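Local coordinates for protein polyketide synthase (Synechococcus sp., PDB 4GOX) that probably transfers a sulfo group from PAPS to a polyketide intermediate, serving as the sulfotransferase domain of a hydrocarbon-forming olefin synthase, at residues Tyr132-His137 with Arg190-Asn195. Sequence-based numbering, arbitrary orientation.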
loop_
_atom_site.group_PDB
_atom_site.type_symbol
_atom_site.label_atom_id
_atom_site.label_comp_id
_atom_site.label_asym_id
_atom_site.label_seq_id
_atom_site.Cartn_x
_atom_site.Cartn_y
_atom_site.Cartn_z
ATOM N N TYR A 132 0.343 -6.991 -0.833
ATOM C CA TYR A 132 1.483 -7.438 -1.678
ATOM C C TYR A 132 2.613 -8.062 -0.831
ATOM O O TYR A 132 3.155 -9.081 -1.233
ATOM C CB TYR A 132 2.103 -6.314 -2.535
ATOM C CG TYR A 132 1.278 -5.648 -3.626
ATOM C CD1 TYR A 132 0.080 -6.205 -4.074
ATOM C CD2 TYR A 132 1.729 -4.490 -4.249
ATOM C CE1 TYR A 132 -0.693 -5.567 -5.054
ATOM C CE2 TYR A 132 0.973 -3.848 -5.233
ATOM C CZ TYR A 132 -0.236 -4.389 -5.633
ATOM O OH TYR A 132 -0.933 -3.753 -6.633
ATOM N N GLY A 133 2.915 -7.481 0.328
ATOM C CA GLY A 133 3.986 -7.975 1.224
ATOM C C GLY A 133 3.755 -9.305 1.906
ATOM O O GLY A 133 4.700 -9.892 2.439
ATOM N N SER A 134 2.509 -9.840 1.861
ATOM C CA SER A 134 2.187 -11.153 2.455
ATOM C C SER A 134 2.845 -12.329 1.734
ATOM O O SER A 134 2.913 -13.424 2.277
ATOM C CB SER A 134 0.675 -11.358 2.505
ATOM O OG SER A 134 0.126 -10.426 3.427
ATOM N N ASP A 135 3.342 -12.094 0.518
ATOM C CA ASP A 135 3.967 -13.106 -0.327
ATOM C C ASP A 135 5.143 -12.459 -1.045
ATOM O O ASP A 135 4.969 -11.600 -1.918
ATOM C CB ASP A 135 2.938 -13.612 -1.362
ATOM C CG ASP A 135 3.370 -14.771 -2.245
ATOM O OD1 ASP A 135 4.565 -15.164 -2.183
ATOM O OD2 ASP A 135 2.512 -15.307 -2.968
ATOM N N ARG A 136 6.325 -12.916 -0.695
ATOM C CA ARG A 136 7.614 -12.516 -1.241
ATOM C C ARG A 136 7.612 -12.628 -2.767
ATOM O O ARG A 136 8.223 -11.800 -3.436
ATOM C CB ARG A 136 8.736 -13.432 -0.638
ATOM C CG ARG A 136 10.163 -12.940 -0.945
ATOM C CD ARG A 136 10.481 -11.520 -0.422
ATOM N NE ARG A 136 11.358 -10.768 -1.334
ATOM C CZ ARG A 136 12.691 -10.820 -1.327
ATOM N NH1 ARG A 136 13.394 -10.107 -2.198
ATOM N NH2 ARG A 136 13.330 -11.589 -0.453
ATOM N N HIS A 137 6.929 -13.652 -3.304
ATOM C CA HIS A 137 6.808 -13.867 -4.738
ATOM C C HIS A 137 6.069 -12.701 -5.419
ATOM O O HIS A 137 6.512 -12.252 -6.471
ATOM C CB HIS A 137 6.191 -15.249 -5.034
ATOM C CG HIS A 137 6.140 -15.574 -6.488
ATOM N ND1 HIS A 137 7.291 -15.832 -7.206
ATOM C CD2 HIS A 137 5.073 -15.637 -7.325
ATOM C CE1 HIS A 137 6.890 -16.028 -8.456
ATOM N NE2 HIS A 137 5.563 -15.949 -8.566
ATOM N N ARG A 190 3.875 -10.311 10.980
ATOM C CA ARG A 190 5.234 -10.813 10.950
ATOM C C ARG A 190 5.652 -11.152 9.513
ATOM O O ARG A 190 6.697 -10.692 9.062
ATOM C CB ARG A 190 5.362 -12.022 11.886
ATOM C CG ARG A 190 6.779 -12.577 12.025
ATOM C CD ARG A 190 6.819 -13.801 12.907
ATOM N NE ARG A 190 6.054 -14.907 12.335
ATOM C CZ ARG A 190 4.982 -15.444 12.899
ATOM N NH1 ARG A 190 4.563 -15.016 14.084
ATOM N NH2 ARG A 190 4.329 -16.423 12.295
ATOM N N THR A 191 4.842 -11.954 8.806
ATOM C CA THR A 191 5.116 -12.373 7.426
ATOM C C THR A 191 5.351 -11.163 6.515
ATOM O O THR A 191 6.383 -11.100 5.845
ATOM C CB THR A 191 3.983 -13.274 6.915
ATOM O OG1 THR A 191 3.865 -14.381 7.818
ATOM C CG2 THR A 191 4.198 -13.740 5.470
ATOM N N SER A 192 4.404 -10.207 6.521
ATOM C CA SER A 192 4.481 -8.998 5.691
ATOM C C SER A 192 5.718 -8.188 5.999
ATOM O O SER A 192 6.457 -7.833 5.084
ATOM C CB SER A 192 3.254 -8.105 5.892
ATOM O OG SER A 192 2.129 -8.825 5.441
ATOM N N ASN A 193 5.908 -7.857 7.278
ATOM C CA ASN A 193 7.011 -7.030 7.690
ATOM C C ASN A 193 8.338 -7.644 7.389
ATOM O O ASN A 193 9.210 -6.939 6.896
ATOM C CB ASN A 193 6.848 -6.535 9.122
ATOM C CG ASN A 193 5.814 -5.440 9.170
ATOM O OD1 ASN A 193 5.930 -4.450 8.462
ATOM N ND2 ASN A 193 4.704 -5.653 9.869
ATOM N N ARG A 194 8.467 -8.965 7.567
ATOM C CA ARG A 194 9.719 -9.642 7.236
ATOM C C ARG A 194 9.980 -9.615 5.704
ATOM O O ARG A 194 11.082 -9.250 5.284
ATOM C CB ARG A 194 9.724 -11.070 7.794
ATOM C CG ARG A 194 10.887 -11.947 7.319
ATOM C CD ARG A 194 12.117 -11.607 8.116
ATOM N NE ARG A 194 11.892 -11.814 9.548
ATOM C CZ ARG A 194 12.641 -11.287 10.510
ATOM N NH1 ARG A 194 13.665 -10.498 10.206
ATOM N NH2 ARG A 194 12.357 -11.527 11.786
ATOM N N ASN A 195 8.952 -9.931 4.887
ATOM C CA ASN A 195 9.071 -9.924 3.419
ATOM C C ASN A 195 9.463 -8.547 2.877
ATOM O O ASN A 195 10.370 -8.465 2.051
ATOM C CB ASN A 195 7.795 -10.423 2.747
ATOM C CG ASN A 195 7.511 -11.885 2.942
ATOM O OD1 ASN A 195 8.403 -12.673 3.127
ATOM N ND2 ASN A 195 6.267 -12.296 2.842
HETATM O O HOH W 1 0.899 -7.588 3.475
#
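Gly-133 and Ser-134, in the 3-10 turn 132-134, lie against one side of helix 181-202, where the CA atoms of Ser-134 and Ser-192 come within 4.5 Å of each other. The carbonyl of Gly-133 points toward the helix and accepts the one hydrogen bond made directly between the segments. Asn-195 ND2 donates to Gly-133 O at 2.9 Å, a fairly straight bond (158° at the hydrogen) with the acceptor practically in the plane of the side-chain amide. The same oxygen receives the CA-H of Ser-192, nearly linear at 177°, with CA 3.4 Å from Gly-133 O, so the oxygen has one amide hydrogen bond and one weaker CA-H contact, from residues a turn apart in the helix. Asn-195 has CG anti to its own carbonyl carbon (chi1 -69°), which sets CG toward the turn; OD1, on the other branch of the amide, lies 3.9 Å from CB of Arg-136, while Arg-136 CD packs near the Asn-195 backbone oxygen. Sulfotransferases share the parallel alpha/beta fold of the P-loop NTPase clan, and here the contact ties the connection between strand 124-129 and helix 136-145 to the long helix 181-202, with the side chain of Ser-192 about 11 Å from the bound adenosine-3'-5'-diphosphate. Past Gly-133, a water bridges the two serine hydroxyls, 2.9 Å from Ser-134 OG and 2.6 Å from Ser-192 OG. Ser-192 OG is also hydrogen-bonded to the carbonyl of Ile-188, one turn back in its helix. Thr-191 directs its methyl CG2 at the turn, 3.5 Å from Ser-134 O, while its hydroxyl bonds back to the carbonyl of Ser-187. Just beyond, Asp-135 is the N-cap of helix 136-145: its OD1 accepts from His-137 N, which approaches from above the carboxylate plane.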